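PDB 3ONQ: regulator of polyketide synthase expression from Bifidobacterium adolescentis, which is of unknown detailed function but carries a PucR-type C-terminal helix-turn-helix domain and probably acts as a DNA-binding transcriptional regulator. Local coordinates for residues B[32-37]-B[136-141]; B[53-59]-B[126-132]; B[70-74]-B[114-118]; B[184-189]-B[233-239]; B[196-202]-B[229-233]. The contacts are given in a common frame with arbitrary orientation. Where two conformers were deposited one is given. Residues are numbered along the deposited sequence.

Contact 1 of 5, residues B[32-37]-B[136-141]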
# COMPACT_ATOMS: atom_id res chain seq x y z
N LEU B 32 13.88 -7.22 3.48
CA LEU B 32 13.71 -5.84 3.91
C LEU B 32 14.45 -4.90 2.97
O LEU B 32 13.91 -3.87 2.57
CB LEU B 32 14.21 -5.67 5.35
CG LEU B 32 13.44 -6.45 6.42
CD1 LEU B 32 14.17 -6.42 7.75
CD2 LEU B 32 12.01 -5.90 6.56
N LEU B 33 15.68 -5.25 2.62
CA LEU B 33 16.49 -4.39 1.76
C LEU B 33 15.86 -4.26 0.37
O LEU B 33 16.05 -3.25 -0.31
CB LEU B 33 17.92 -4.93 1.66
CG LEU B 33 19.02 -3.93 1.31
CD1 LEU B 33 18.90 -2.71 2.20
CD2 LEU B 33 20.39 -4.58 1.46
N THR B 34 15.11 -5.29 -0.05
CA THR B 34 14.47 -5.27 -1.37
C THR B 34 13.01 -4.81 -1.33
O THR B 34 12.25 -5.04 -2.27
CB THR B 34 14.61 -6.63 -2.13
OG1 THR B 34 13.94 -7.67 -1.42
CG2 THR B 34 16.08 -7.01 -2.32
N ASN B 35 12.64 -4.13 -0.24
CA ASN B 35 11.31 -3.54 -0.09
C ASN B 35 10.14 -4.52 0.03
O ASN B 35 9.01 -4.20 -0.33
CB ASN B 35 11.01 -2.54 -1.22
CG ASN B 35 9.80 -1.66 -0.92
OD1 ASN B 35 9.57 -1.28 0.23
ND2 ASN B 35 9.01 -1.36 -1.94
N MSE B 36 10.42 -5.72 0.54
CA MSE B 36 9.36 -6.70 0.76
C MSE B 36 8.87 -6.59 2.21
O MSE B 36 9.63 -6.82 3.14
CB MSE B 36 9.86 -8.11 0.44
CG MSE B 36 10.28 -8.31 -1.03
SE MSE B 36 11.43 -9.89 -1.32
CE MSE B 36 10.17 -11.29 -0.82
N THR B 37 7.65 -6.06 2.37
CA THR B 37 7.11 -5.76 3.69
C THR B 37 5.82 -6.51 4.05
O THR B 37 5.11 -6.14 4.97
CB THR B 37 6.92 -4.26 3.88
OG1 THR B 37 5.99 -3.79 2.90
CG2 THR B 37 8.23 -3.56 3.69
N ALA B 136 11.36 -0.96 9.39
CA ALA B 136 12.61 -1.70 9.26
C ALA B 136 13.11 -1.65 7.81
O ALA B 136 14.28 -1.37 7.56
CB ALA B 136 12.40 -3.15 9.71
N SER B 137 12.22 -1.92 6.86
CA SER B 137 12.61 -1.89 5.45
C SER B 137 13.04 -0.47 5.05
O SER B 137 14.04 -0.28 4.36
CB SER B 137 11.46 -2.34 4.56
OG SER B 137 11.83 -2.30 3.18
N HIS B 138 12.28 0.51 5.50
CA HIS B 138 12.62 1.92 5.29
C HIS B 138 14.00 2.27 5.87
O HIS B 138 14.82 2.90 5.19
CB HIS B 138 11.54 2.81 5.93
CG HIS B 138 11.66 4.26 5.57
ND1 HIS B 138 10.68 5.19 5.86
CD2 HIS B 138 12.65 4.94 4.93
CE1 HIS B 138 11.06 6.37 5.41
NE2 HIS B 138 12.25 6.25 4.84
N ALA B 139 14.25 1.89 7.12
CA ALA B 139 15.52 2.19 7.78
C ALA B 139 16.70 1.58 7.03
O ALA B 139 17.71 2.23 6.79
CB ALA B 139 15.50 1.69 9.24
N LEU B 140 16.57 0.31 6.65
CA LEU B 140 17.65 -0.33 5.91
C LEU B 140 17.88 0.29 4.52
O LEU B 140 19.01 0.45 4.09
CB LEU B 140 17.40 -1.84 5.81
CG LEU B 140 17.64 -2.57 7.14
CD1 LEU B 140 17.12 -4.02 7.09
CD2 LEU B 140 19.12 -2.56 7.45
N ARG B 141 16.81 0.63 3.83
CA ARG B 141 16.96 1.19 2.50
C ARG B 141 17.51 2.63 2.52
O ARG B 141 18.41 2.95 1.76
CB ARG B 141 15.66 1.08 1.70
CG ARG B 141 15.39 -0.35 1.23
CD ARG B 141 14.09 -0.48 0.45
NE ARG B 141 14.06 0.32 -0.77
CZ ARG B 141 14.48 -0.09 -1.96
NH1 ARG B 141 15.00 -1.31 -2.09
NH2 ARG B 141 14.40 0.70 -3.02

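Contact 2 of 5, residues B[53-59]-B[126-132]. With SO4 (sulfate ion), chain P; SO4 (sulfate ion), chain O.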
# COMPACT_ATOMS: atom_id res chain seq x y z
N ASP B 53 4.48 -4.27 17.11
CA ASP B 53 4.74 -3.00 16.45
C ASP B 53 6.00 -2.32 16.99
O ASP B 53 5.93 -1.28 17.64
CB ASP B 53 3.53 -2.07 16.58
CG ASP B 53 3.64 -0.86 15.69
OD1 ASP B 53 4.47 -0.89 14.75
OD2 ASP B 53 2.91 0.13 15.93
N PHE B 54 7.14 -2.93 16.72
CA PHE B 54 8.40 -2.56 17.34
C PHE B 54 8.95 -1.25 16.79
O PHE B 54 8.54 -0.79 15.72
CB PHE B 54 9.42 -3.68 17.13
CG PHE B 54 9.60 -4.09 15.68
CD1 PHE B 54 10.42 -3.36 14.85
CD2 PHE B 54 8.95 -5.20 15.17
CE1 PHE B 54 10.59 -3.71 13.52
CE2 PHE B 54 9.12 -5.58 13.83
CZ PHE B 54 9.94 -4.82 13.00
N ASN B 55 9.86 -0.65 17.54
CA ASN B 55 10.64 0.47 17.02
C ASN B 55 12.04 -0.01 16.67
O ASN B 55 12.58 -0.90 17.31
CB ASN B 55 10.71 1.60 18.04
CG ASN B 55 9.36 2.23 18.28
OD1 ASN B 55 8.94 2.42 19.43
ND2 ASN B 55 8.65 2.54 17.20
N CYS B 56 12.62 0.58 15.63
CA CYS B 56 13.92 0.13 15.17
C CYS B 56 14.64 1.28 14.50
O CYS B 56 14.02 2.30 14.18
CB CYS B 56 13.75 -1.04 14.18
SG CYS B 56 12.89 -0.57 12.63
N PHE B 57 15.94 1.11 14.27
CA PHE B 57 16.74 2.06 13.51
C PHE B 57 17.91 1.29 12.94
O PHE B 57 18.18 0.16 13.37
CB PHE B 57 17.24 3.22 14.39
CG PHE B 57 18.08 2.78 15.56
CD1 PHE B 57 19.44 2.59 15.42
CD2 PHE B 57 17.50 2.56 16.80
CE1 PHE B 57 20.22 2.18 16.50
CE2 PHE B 57 18.27 2.16 17.88
CZ PHE B 57 19.63 1.96 17.73
N ALA B 58 18.61 1.89 11.99
CA ALA B 58 19.69 1.20 11.32
C ALA B 58 20.98 2.01 11.36
O ALA B 58 20.96 3.24 11.38
CB ALA B 58 19.30 0.88 9.87
N ILE B 59 22.10 1.30 11.38
CA ILE B 59 23.42 1.91 11.29
C ILE B 59 24.15 1.15 10.21
O ILE B 59 24.03 -0.09 10.12
CB ILE B 59 24.20 1.75 12.60
CG1 ILE B 59 23.46 2.41 13.76
CG2 ILE B 59 25.59 2.37 12.47
CD1 ILE B 59 24.14 2.21 15.13
N LEU B 126 23.51 6.86 10.26
CA LEU B 126 22.59 6.50 11.34
C LEU B 126 21.17 6.90 10.93
O LEU B 126 20.93 8.06 10.66
CB LEU B 126 22.97 7.23 12.64
CG LEU B 126 22.00 7.07 13.82
CD1 LEU B 126 21.90 5.61 14.25
CD2 LEU B 126 22.37 7.94 15.04
N SER B 127 20.24 5.95 10.89
CA SER B 127 18.88 6.26 10.42
C SER B 127 18.00 6.80 11.54
O SER B 127 18.30 6.61 12.70
CB SER B 127 18.20 5.01 9.85
OG SER B 127 17.56 4.27 10.88
N PRO B 128 16.89 7.47 11.17
CA PRO B 128 15.88 7.83 12.17
C PRO B 128 15.21 6.57 12.73
O PRO B 128 15.37 5.47 12.18
CB PRO B 128 14.85 8.64 11.36
CG PRO B 128 15.55 9.04 10.11
CD PRO B 128 16.53 7.95 9.82
N VAL B 129 14.47 6.72 13.82
CA VAL B 129 13.69 5.61 14.37
C VAL B 129 12.50 5.37 13.44
O VAL B 129 11.90 6.31 12.92
CB VAL B 129 13.19 5.91 15.80
CG1 VAL B 129 12.31 4.77 16.33
CG2 VAL B 129 14.36 6.13 16.73
N ARG B 130 12.18 4.10 13.21
CA ARG B 130 11.04 3.73 12.37
C ARG B 130 10.27 2.61 13.08
O ARG B 130 10.80 1.98 14.00
CB ARG B 130 11.50 3.29 10.98
CG ARG B 130 12.42 4.28 10.28
CD ARG B 130 11.69 5.05 9.19
NE ARG B 130 12.55 6.01 8.49
CZ ARG B 130 12.24 7.29 8.35
NH1 ARG B 130 11.11 7.76 8.88
NH2 ARG B 130 13.06 8.11 7.70
N SER B 131 9.03 2.36 12.66
CA SER B 131 8.21 1.37 13.36
C SER B 131 7.76 0.22 12.48
O SER B 131 7.41 0.40 11.30
CB SER B 131 6.99 2.04 14.00
OG SER B 131 6.19 2.66 13.01
N GLY B 132 7.77 -0.97 13.07
CA GLY B 132 7.29 -2.17 12.41
C GLY B 132 8.15 -2.61 11.24
O GLY B 132 9.18 -2.01 10.93
S SO4 P . 7.74 5.43 10.48
O1 SO4 P . 8.73 6.45 10.13
O2 SO4 P . 7.39 5.54 11.89
O3 SO4 P . 6.54 5.63 9.67
O4 SO4 P . 8.28 4.09 10.23
S SO4 O . 9.03 11.38 7.30
O1 SO4 O . 10.14 12.05 7.98
O2 SO4 O . 7.82 11.51 8.09
O3 SO4 O . 8.80 11.99 5.99
O4 SO4 O . 9.36 9.97 7.14

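Contact 3 of 5, residues B[70-74]-B[114-118]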
# COMPACT_ATOMS: atom_id res chain seq x y z
N THR B 70 33.22 -6.69 13.23
CA THR B 70 32.23 -5.66 13.41
C THR B 70 30.90 -6.24 13.92
O THR B 70 30.27 -5.66 14.80
CB THR B 70 32.02 -4.85 12.12
OG1 THR B 70 33.18 -4.06 11.86
CG2 THR B 70 30.81 -3.93 12.26
N SER B 71 30.51 -7.39 13.39
CA SER B 71 29.26 -8.03 13.80
C SER B 71 29.26 -8.42 15.27
O SER B 71 28.24 -8.32 15.96
CB SER B 71 28.97 -9.29 12.96
OG SER B 71 28.69 -8.96 11.61
N LEU B 72 30.41 -8.90 15.74
CA LEU B 72 30.55 -9.28 17.14
C LEU B 72 30.46 -8.05 18.02
O LEU B 72 29.74 -8.03 19.02
CB LEU B 72 31.88 -9.99 17.37
CG LEU B 72 32.17 -10.36 18.83
CD1 LEU B 72 31.00 -11.14 19.41
CD2 LEU B 72 33.47 -11.14 18.94
N ALA B 73 31.19 -7.01 17.63
CA ALA B 73 31.17 -5.74 18.32
C ALA B 73 29.74 -5.19 18.43
O ALA B 73 29.32 -4.76 19.49
CB ALA B 73 32.06 -4.75 17.62
N ILE B 74 28.99 -5.20 17.32
CA ILE B 74 27.63 -4.66 17.33
C ILE B 74 26.67 -5.50 18.19
O ILE B 74 25.89 -4.95 18.96
CB ILE B 74 27.06 -4.55 15.90
CG1 ILE B 74 27.91 -3.60 15.05
CG2 ILE B 74 25.62 -4.07 15.94
CD1 ILE B 74 27.41 -3.47 13.62
N VAL B 114 29.11 1.65 18.81
CA VAL B 114 29.64 0.77 17.76
C VAL B 114 30.59 1.46 16.78
O VAL B 114 31.20 0.82 15.92
CB VAL B 114 28.53 0.05 16.97
CG1 VAL B 114 27.63 -0.72 17.94
CG2 VAL B 114 27.72 1.05 16.14
N MSE B 115 30.72 2.78 16.90
CA MSE B 115 31.54 3.53 15.95
C MSE B 115 32.94 2.96 15.71
O MSE B 115 33.40 2.94 14.57
CB MSE B 115 31.64 4.99 16.36
CG MSE B 115 30.45 5.79 15.92
SE MSE B 115 30.83 7.69 15.97
CE MSE B 115 32.51 7.66 14.98
N PRO B 116 33.61 2.49 16.77
CA PRO B 116 34.98 1.99 16.60
C PRO B 116 35.06 0.77 15.67
O PRO B 116 36.10 0.52 15.08
CB PRO B 116 35.39 1.60 18.03
CG PRO B 116 34.52 2.41 18.91
CD PRO B 116 33.21 2.51 18.18
N ALA B 117 33.96 0.03 15.55
CA ALA B 117 33.95 -1.14 14.67
C ALA B 117 33.77 -0.78 13.19
O ALA B 117 33.69 -1.68 12.34
CB ALA B 117 32.88 -2.12 15.10
N PHE B 118 33.69 0.51 12.88
CA PHE B 118 33.51 0.95 11.50
C PHE B 118 34.70 1.80 11.07
O PHE B 118 35.18 2.63 11.84
CB PHE B 118 32.21 1.76 11.30
CG PHE B 118 30.96 0.94 11.37
CD1 PHE B 118 30.48 0.28 10.24
CD2 PHE B 118 30.25 0.82 12.56
CE1 PHE B 118 29.32 -0.50 10.31
CE2 PHE B 118 29.09 0.06 12.63
CZ PHE B 118 28.63 -0.60 11.50

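Contact 4 of 5, residues B[184-189]-B[233-239]. With SO4 (sulfate ion), chain O.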
# COMPACT_ATOMS: atom_id res chain seq x y z
N ASN B 184 8.32 17.08 2.39
CA ASN B 184 8.93 17.79 3.51
C ASN B 184 9.65 19.07 3.11
O ASN B 184 10.01 19.87 3.98
CB ASN B 184 9.92 16.91 4.26
CG ASN B 184 9.25 15.68 4.87
OD1 ASN B 184 8.04 15.64 5.03
ND2 ASN B 184 10.05 14.68 5.20
N VAL B 185 9.89 19.27 1.82
CA VAL B 185 10.57 20.49 1.40
C VAL B 185 9.66 21.30 0.48
O VAL B 185 9.20 22.38 0.86
CB VAL B 185 11.94 20.18 0.75
CG1 VAL B 185 12.69 21.47 0.45
CG2 VAL B 185 12.77 19.30 1.68
N TYR B 186 9.39 20.77 -0.71
CA TYR B 186 8.57 21.48 -1.70
C TYR B 186 7.19 21.86 -1.19
O TYR B 186 6.80 23.03 -1.25
CB TYR B 186 8.45 20.65 -2.97
CG TYR B 186 7.41 21.13 -3.96
CD1 TYR B 186 7.70 22.13 -4.90
CD2 TYR B 186 6.14 20.57 -3.99
CE1 TYR B 186 6.74 22.55 -5.83
CE2 TYR B 186 5.18 20.98 -4.90
CZ TYR B 186 5.48 21.97 -5.82
OH TYR B 186 4.51 22.36 -6.71
N GLN B 187 6.44 20.89 -0.67
CA GLN B 187 5.09 21.16 -0.20
C GLN B 187 5.08 22.05 1.05
O GLN B 187 4.17 22.84 1.24
CB GLN B 187 4.30 19.87 0.03
CG GLN B 187 3.74 19.29 -1.26
CD GLN B 187 2.69 18.21 -1.00
OE1 GLN B 187 2.75 17.49 -0.00
NE2 GLN B 187 1.72 18.10 -1.90
N VAL B 188 6.10 21.93 1.89
CA VAL B 188 6.19 22.78 3.08
C VAL B 188 6.44 24.23 2.66
O VAL B 188 5.84 25.15 3.20
CB VAL B 188 7.28 22.29 4.05
CG1 VAL B 188 7.54 23.33 5.12
CG2 VAL B 188 6.86 20.97 4.68
N LEU B 189 7.31 24.42 1.67
CA LEU B 189 7.59 25.75 1.13
C LEU B 189 6.32 26.40 0.61
O LEU B 189 6.08 27.58 0.83
CB LEU B 189 8.61 25.67 -0.02
CG LEU B 189 10.09 25.94 0.23
CD1 LEU B 189 10.81 26.07 -1.10
CD2 LEU B 189 10.26 27.20 1.04
N ALA B 233 11.89 30.31 5.39
CA ALA B 233 11.92 29.04 4.66
C ALA B 233 12.93 28.06 5.26
O ALA B 233 12.72 26.85 5.22
CB ALA B 233 12.21 29.28 3.19
N ALA B 234 14.03 28.59 5.79
CA ALA B 234 15.00 27.77 6.52
C ALA B 234 14.36 27.17 7.76
O ALA B 234 14.57 26.00 8.08
CB ALA B 234 16.24 28.60 6.90
N GLU B 235 13.57 27.97 8.46
CA GLU B 235 12.94 27.48 9.69
C GLU B 235 11.94 26.39 9.40
O GLU B 235 11.87 25.40 10.13
CB GLU B 235 12.30 28.63 10.48
CG GLU B 235 13.33 29.66 10.94
CD GLU B 235 12.71 30.92 11.52
OE1 GLU B 235 11.47 31.07 11.46
OE2 GLU B 235 13.48 31.76 12.04
N THR B 236 11.16 26.54 8.34
CA THR B 236 10.09 25.58 8.07
C THR B 236 10.57 24.30 7.38
O THR B 236 9.94 23.26 7.53
CB THR B 236 8.96 26.19 7.23
OG1 THR B 236 9.47 26.56 5.95
CG2 THR B 236 8.37 27.42 7.92
N THR B 237 11.65 24.38 6.62
CA THR B 237 12.10 23.22 5.85
C THR B 237 13.42 22.64 6.37
O THR B 237 13.76 21.50 6.09
CB THR B 237 12.27 23.55 4.34
OG1 THR B 237 13.36 24.47 4.17
CG2 THR B 237 11.02 24.16 3.78
N GLY B 238 14.17 23.44 7.12
CA GLY B 238 15.49 23.04 7.58
C GLY B 238 16.58 23.35 6.55
O GLY B 238 17.75 23.09 6.78
N TRP B 239 16.19 23.91 5.41
CA TRP B 239 17.15 24.19 4.35
C TRP B 239 17.28 25.70 4.12
O TRP B 239 16.29 26.39 3.88
CB TRP B 239 16.76 23.46 3.06
CG TRP B 239 16.64 21.97 3.25
CD1 TRP B 239 15.50 21.24 3.37
CD2 TRP B 239 17.73 21.04 3.38
NE1 TRP B 239 15.80 19.90 3.54
CE2 TRP B 239 17.16 19.76 3.55
CE3 TRP B 239 19.12 21.17 3.36
CZ2 TRP B 239 17.95 18.61 3.71
CZ3 TRP B 239 19.90 20.02 3.51
CH2 TRP B 239 19.31 18.76 3.68
S SO4 O . 9.03 11.38 7.30
O1 SO4 O . 10.14 12.05 7.98
O2 SO4 O . 7.82 11.51 8.09
O3 SO4 O . 8.80 11.99 5.99
O4 SO4 O . 9.36 9.97 7.14
O HOH W 1 12.77 19.00 5.70

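Contact 5 of 5, residues B[196-202]-B[229-233]. With SO4 (sulfate ion), chain S; SO4 (sulfate ion), chain R.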
# COMPACT_ATOMS: atom_id res chain seq x y z
N ASP B 196 0.93 33.30 0.08
CA ASP B 196 2.17 33.41 0.85
C ASP B 196 3.35 33.51 -0.11
O ASP B 196 3.46 32.70 -1.04
CB ASP B 196 2.33 32.21 1.78
CG ASP B 196 3.57 32.31 2.65
OD1 ASP B 196 3.48 32.88 3.76
OD2 ASP B 196 4.63 31.81 2.23
N PRO B 197 4.24 34.51 0.09
CA PRO B 197 5.33 34.81 -0.84
C PRO B 197 6.60 33.95 -0.70
O PRO B 197 7.51 34.08 -1.53
CB PRO B 197 5.68 36.27 -0.50
CG PRO B 197 5.37 36.37 0.96
CD PRO B 197 4.15 35.50 1.18
N THR B 198 6.66 33.09 0.32
CA THR B 198 7.90 32.36 0.61
C THR B 198 8.38 31.54 -0.59
O THR B 198 9.53 31.67 -1.02
CB THR B 198 7.76 31.45 1.85
OG1 THR B 198 7.15 32.18 2.93
CG2 THR B 198 9.11 30.94 2.31
N TYR B 199 7.51 30.70 -1.14
CA TYR B 199 7.87 29.82 -2.25
C TYR B 199 8.37 30.61 -3.46
O TYR B 199 9.40 30.29 -4.05
CB TYR B 199 6.68 28.96 -2.67
CG TYR B 199 6.97 28.05 -3.85
CD1 TYR B 199 7.53 26.79 -3.65
CD2 TYR B 199 6.70 28.45 -5.15
CE1 TYR B 199 7.79 25.95 -4.72
CE2 TYR B 199 6.98 27.62 -6.23
CZ TYR B 199 7.52 26.37 -6.00
OH TYR B 199 7.78 25.54 -7.06
N LEU B 200 7.62 31.63 -3.84
CA LEU B 200 8.02 32.45 -4.97
C LEU B 200 9.40 33.05 -4.72
O LEU B 200 10.23 33.11 -5.63
CB LEU B 200 7.01 33.56 -5.23
CG LEU B 200 7.37 34.57 -6.31
CD1 LEU B 200 7.46 33.90 -7.67
CD2 LEU B 200 6.33 35.69 -6.31
N THR B 201 9.66 33.47 -3.48
CA THR B 201 10.91 34.15 -3.15
C THR B 201 12.10 33.22 -3.19
O THR B 201 13.15 33.57 -3.73
CB THR B 201 10.86 34.85 -1.77
OG1 THR B 201 9.74 35.73 -1.73
CG2 THR B 201 12.14 35.65 -1.54
N VAL B 202 11.95 32.03 -2.62
CA VAL B 202 13.01 31.02 -2.69
C VAL B 202 13.26 30.63 -4.15
O VAL B 202 14.40 30.56 -4.61
CB VAL B 202 12.61 29.75 -1.90
CG1 VAL B 202 13.59 28.62 -2.16
CG2 VAL B 202 12.51 30.06 -0.41
N ARG B 229 12.29 36.34 4.29
CA ARG B 229 11.61 35.17 3.73
C ARG B 229 12.49 33.92 3.63
O ARG B 229 12.03 32.81 3.92
CB ARG B 229 10.98 35.48 2.38
CG ARG B 229 9.86 36.50 2.48
CD ARG B 229 9.51 37.03 1.11
NE ARG B 229 8.46 38.05 1.18
CZ ARG B 229 7.98 38.68 0.11
NH1 ARG B 229 8.45 38.40 -1.11
NH2 ARG B 229 7.02 39.58 0.27
N LEU B 230 13.75 34.08 3.21
CA LEU B 230 14.64 32.92 3.12
C LEU B 230 14.87 32.31 4.50
O LEU B 230 14.93 31.09 4.64
CB LEU B 230 15.98 33.30 2.49
CG LEU B 230 15.87 33.93 1.11
CD1 LEU B 230 17.25 34.30 0.60
CD2 LEU B 230 15.16 32.98 0.15
N LYS B 231 15.00 33.17 5.50
CA LYS B 231 15.20 32.72 6.87
C LYS B 231 13.98 31.91 7.33
O LYS B 231 14.12 30.82 7.91
CB LYS B 231 15.45 33.92 7.78
CG LYS B 231 15.72 33.57 9.23
CD LYS B 231 16.20 34.78 10.01
CE LYS B 231 15.89 34.65 11.50
NZ LYS B 231 14.43 34.61 11.77
N ARG B 232 12.79 32.42 7.03
CA ARG B 232 11.57 31.71 7.36
C ARG B 232 11.53 30.34 6.67
O ARG B 232 11.19 29.33 7.29
CB ARG B 232 10.34 32.53 6.97
CG ARG B 232 9.01 31.87 7.31
CD ARG B 232 7.87 32.42 6.46
NE ARG B 232 7.59 33.83 6.74
CZ ARG B 232 7.41 34.77 5.81
NH1 ARG B 232 7.48 34.45 4.52
NH2 ARG B 232 7.15 36.02 6.16
N ALA B 233 11.89 30.31 5.39
CA ALA B 233 11.92 29.04 4.66
C ALA B 233 12.93 28.06 5.26
O ALA B 233 12.72 26.85 5.22
CB ALA B 233 12.21 29.28 3.19
S SO4 S . 6.25 39.17 3.92
O1 SO4 S . 6.34 40.12 5.02
O2 SO4 S . 5.21 38.19 4.20
O3 SO4 S . 5.93 39.90 2.70
O4 SO4 S . 7.54 38.48 3.78
S SO4 R . 5.60 27.12 -9.87
O1 SO4 R . 6.71 28.08 -9.92
O2 SO4 R . 4.43 27.71 -9.22
O3 SO4 R . 5.26 26.72 -11.23
O4 SO4 R . 6.04 25.95 -9.12

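Contact 1 of 5, residues B[32-37]-B[136-141]
Leu32, in the last turn of helix 21-33, points at helix 132-149 and meets it with both side chain and backbone. Its CD2 lies 4.2 Å from Ala136 CB and its CB 3.8 Å from Leu140 CD1, while Leu32 O accepts a 2.7 Å hydrogen bond from Ser137 OG. Leu33 starts out away from the other helix, but its CD1 bends back to 4.0 Å from Leu140 CB. Leu33 O lies near the guanidinium plane of Arg141 and takes a hydrogen bond from Arg141 NH1 (2.8 Å, 149°); Arg141 NH2 binds a glycerol. Thr34 leaves helical geometry and turns its hydroxyl back to Glu30 O. Asn35, with phi of 68°, sets its CB over one face of the Arg141 guanidinium. Beyond the turn, Thr37 CG2 returns to 3.6 Å from Ser137 CB. Leu32 and Ala136 also reach Leu98 of strand 94-100, so the apolar side of the contact runs on into the sheet. The helix end is a Schellman motif with Asn35 as C-prime residue: Asn35 N bonds to Leu32 O (3.1 Å) and Met36 N to Cys31 O. Ser137 and Arg141, one helical turn apart, supply side-chain donors to two carbonyls of this C-terminus.

Contact 2 of 5, residues B[53-59]-B[126-132]
Strands 55-61 and 124-131 run antiparallel, and nearly all the polar pairing is backbone to backbone. Cys56 and Arg130 form a hydrogen-bonded pair: Cys56 N to Arg130 O and Arg130 N to Cys56 O, both 2.8 Å. Gly132 N donates to Phe54 O (2.8 Å), and Gly132 CA sits over the Phe54 ring, 3.9 Å from its centroid, as a CH-pi contact. The register then slips by one residue. Here Ser127 OG substitutes for a main-chain acceptor, receiving Ala58 N (2.8 Å) and donating to Pro128 O (2.8 Å), while Ser127 N reaches Ala58 O (2.8 Å). Ser131 N, which points out of the pairing, binds sulfate P at O4 (3.1 Å). Arg130 NH1 holds O1 of the same sulfate (3.0 Å), and Arg130 NH2 forms a salt bridge with Glu142. Helix 132-149 covers the side of Cys56 and Arg130; helix 107-114 packs against Phe57, Leu126 and Val129. Strand 94-100 flanks 55-61, and Leu126 pairs with Leu160 beyond, placing both strands inside the sheet.

Contact 3 of 5, residues B[70-74]-B[114-118]
Ala73 CB and Ala117 CB meet at 3.7 Å, and these two small side chains let helix 67-80 come close to the turn that follows helix 107-114. Larger groups fit around them. Thr70 points at the turn, its CA 5.0 Å from that of Ala117, and its two branches do different work: OG1 gives a very short 2.5 Å hydrogen bond to Ala117 O, while CG2 lies over one face of the Phe118 ring, 4.1 Å from CZ. One helical turn on, Ile74 sends its side chain into the hollow between Val114 and Phe118. Ile74 CG1 is 4.1 Å from Val114 CG1, and Ile74 CD1 reaches 3.8 Å from Phe118 CZ. In this alpha-beta sandwich the contact joins two helical elements beside the sheet, and Leu95 and Ala97 of strand 94-100 floor the space under Thr70 and Ile74. The turn keeps its compact curve through a 3-10 segment at 115-117, with Ala117 N bonded to Val114 O (2.9 Å) and Phe118 N to Met115 O (3.0 Å). This brings Val114, Ala117 and Phe118 round to meet the helix, while Met115 reaches off to Leu124 and Arg158. Leu124 of strand 124-131 also touches the Phe118 side chain.

Contact 4 of 5, residues B[184-189]-B[233-239]
The end of helix 223-237, part of the PucR-type helix-turn-helix domain, rests here on helix 175-190. The short axes of 184-189 and 233-237 cross at 127° and approach to 9.7 Å. Val188 faces the partner directly, its CG1 lying 3.4 Å from Thr236 O and 3.8 Å from Thr237 CG2. The end of Leu189 approaches the same helix, with CD2 3.6 Å from Ala233 CB and CG 4.1 Å from Thr237 CG2. At the other end Val185 CG2 touches Trp239 at NE1 (3.6 Å). Thr237 is thus central: its methyl meets Val185, Val188 and Leu189, while its hydroxyl serves its own segment. Thr237 OG1 donates to Ala233 O (2.7 Å); it also accepts from Trp239 N (3.1 Å), which makes an ST turn where the helix ends. Gly238 follows with phi of 86°, and the chain swings so that Trp239 points back at helix 175-190. Trp239 and Val185 also pack on helix 244-261, and Leu189 on helix 198-207, making this one side of a wider helical core. Polar linkage between the segments runs through a water that donates to Thr237 O (2.7 Å) and, weakly, to Asn184 O (3.4 Å). Asn184 ND2 binds sulfate O at O3 (3.1 Å).

Contact 5 of 5, residues B[196-202]-B[229-233]
Two arginines of helix 223-237 donate to two threonine hydroxyls of helix 198-207: Arg232 NH1 to Thr198 OG1 (2.8 Å) and Arg229 NH1 to Thr201 OG1 (3.0 Å). Each hydroxyl has a further partner near the start of its own helix. Thr198 OG1 donates to Asp196 OD2 (2.6 Å), which also accepts from Thr198 N (3.1 Å) in a capping bond, and Thr201 OG1 donates to Pro197 O (2.8 Å). Asp196 OD1 and Arg232 NH1, at 4.4 Å, are too far apart for a salt bridge, and Arg232 is poorly ordered. Arg229 also grips sulfate S, with NE to O4 (2.8 Å) and NH2 to O3 (2.7 Å); Arg232 NH2 adds a weak bond to O4 (3.4 Å). Both segments belong to the PucR-type helix-turn-helix domain, where the short axes of 198-202 and 229-233 cross at -107° and approach to 9.3 Å. The sulfate probably came from the crystallisation liquor and shows that this arginine pair can hold an anion. Pro197 CB lies over one face of the Arg229 guanidinium, 3.4 Å from CZ. Farther in, Thr198 CG2 and Val202 CG2 both settle on Ala233 CB, at 3.6 and 3.7 Å, and Val202 CG2 meets Leu230 CD2 at 4.0 Å. Leu189 of helix 175-190 packs on Thr198, Val202 and Ala233, while Leu212 of helix 212-219 touches Leu230.

Overall arrangement
The contacts fall into two groups. Contacts 1, 2 and 3 belong to the alpha-beta part and nest along the chain, 3 inside 2 and 2 inside 1. Contacts 1 and 2 have centres 11 Å apart and touch through Ala136 and Cys56; contact 2 meets contact 3, 18 Å away between centres, where Ile59 packs on Val114 and Phe118. Contacts 4 and 5 form the helical group: their centres are 9 Å apart, they share Ala233, and Leu189 bridges them. Contacts 3 and 5 are farthest apart, about 44 Å between centres. Sulfate O, probably from the crystallisation liquor, lies between the groups, bound by Asn184 of contact 4 and weakly by Arg130 of contact 2; the nearest atoms of contacts 2 and 4 are about 8 Å apart.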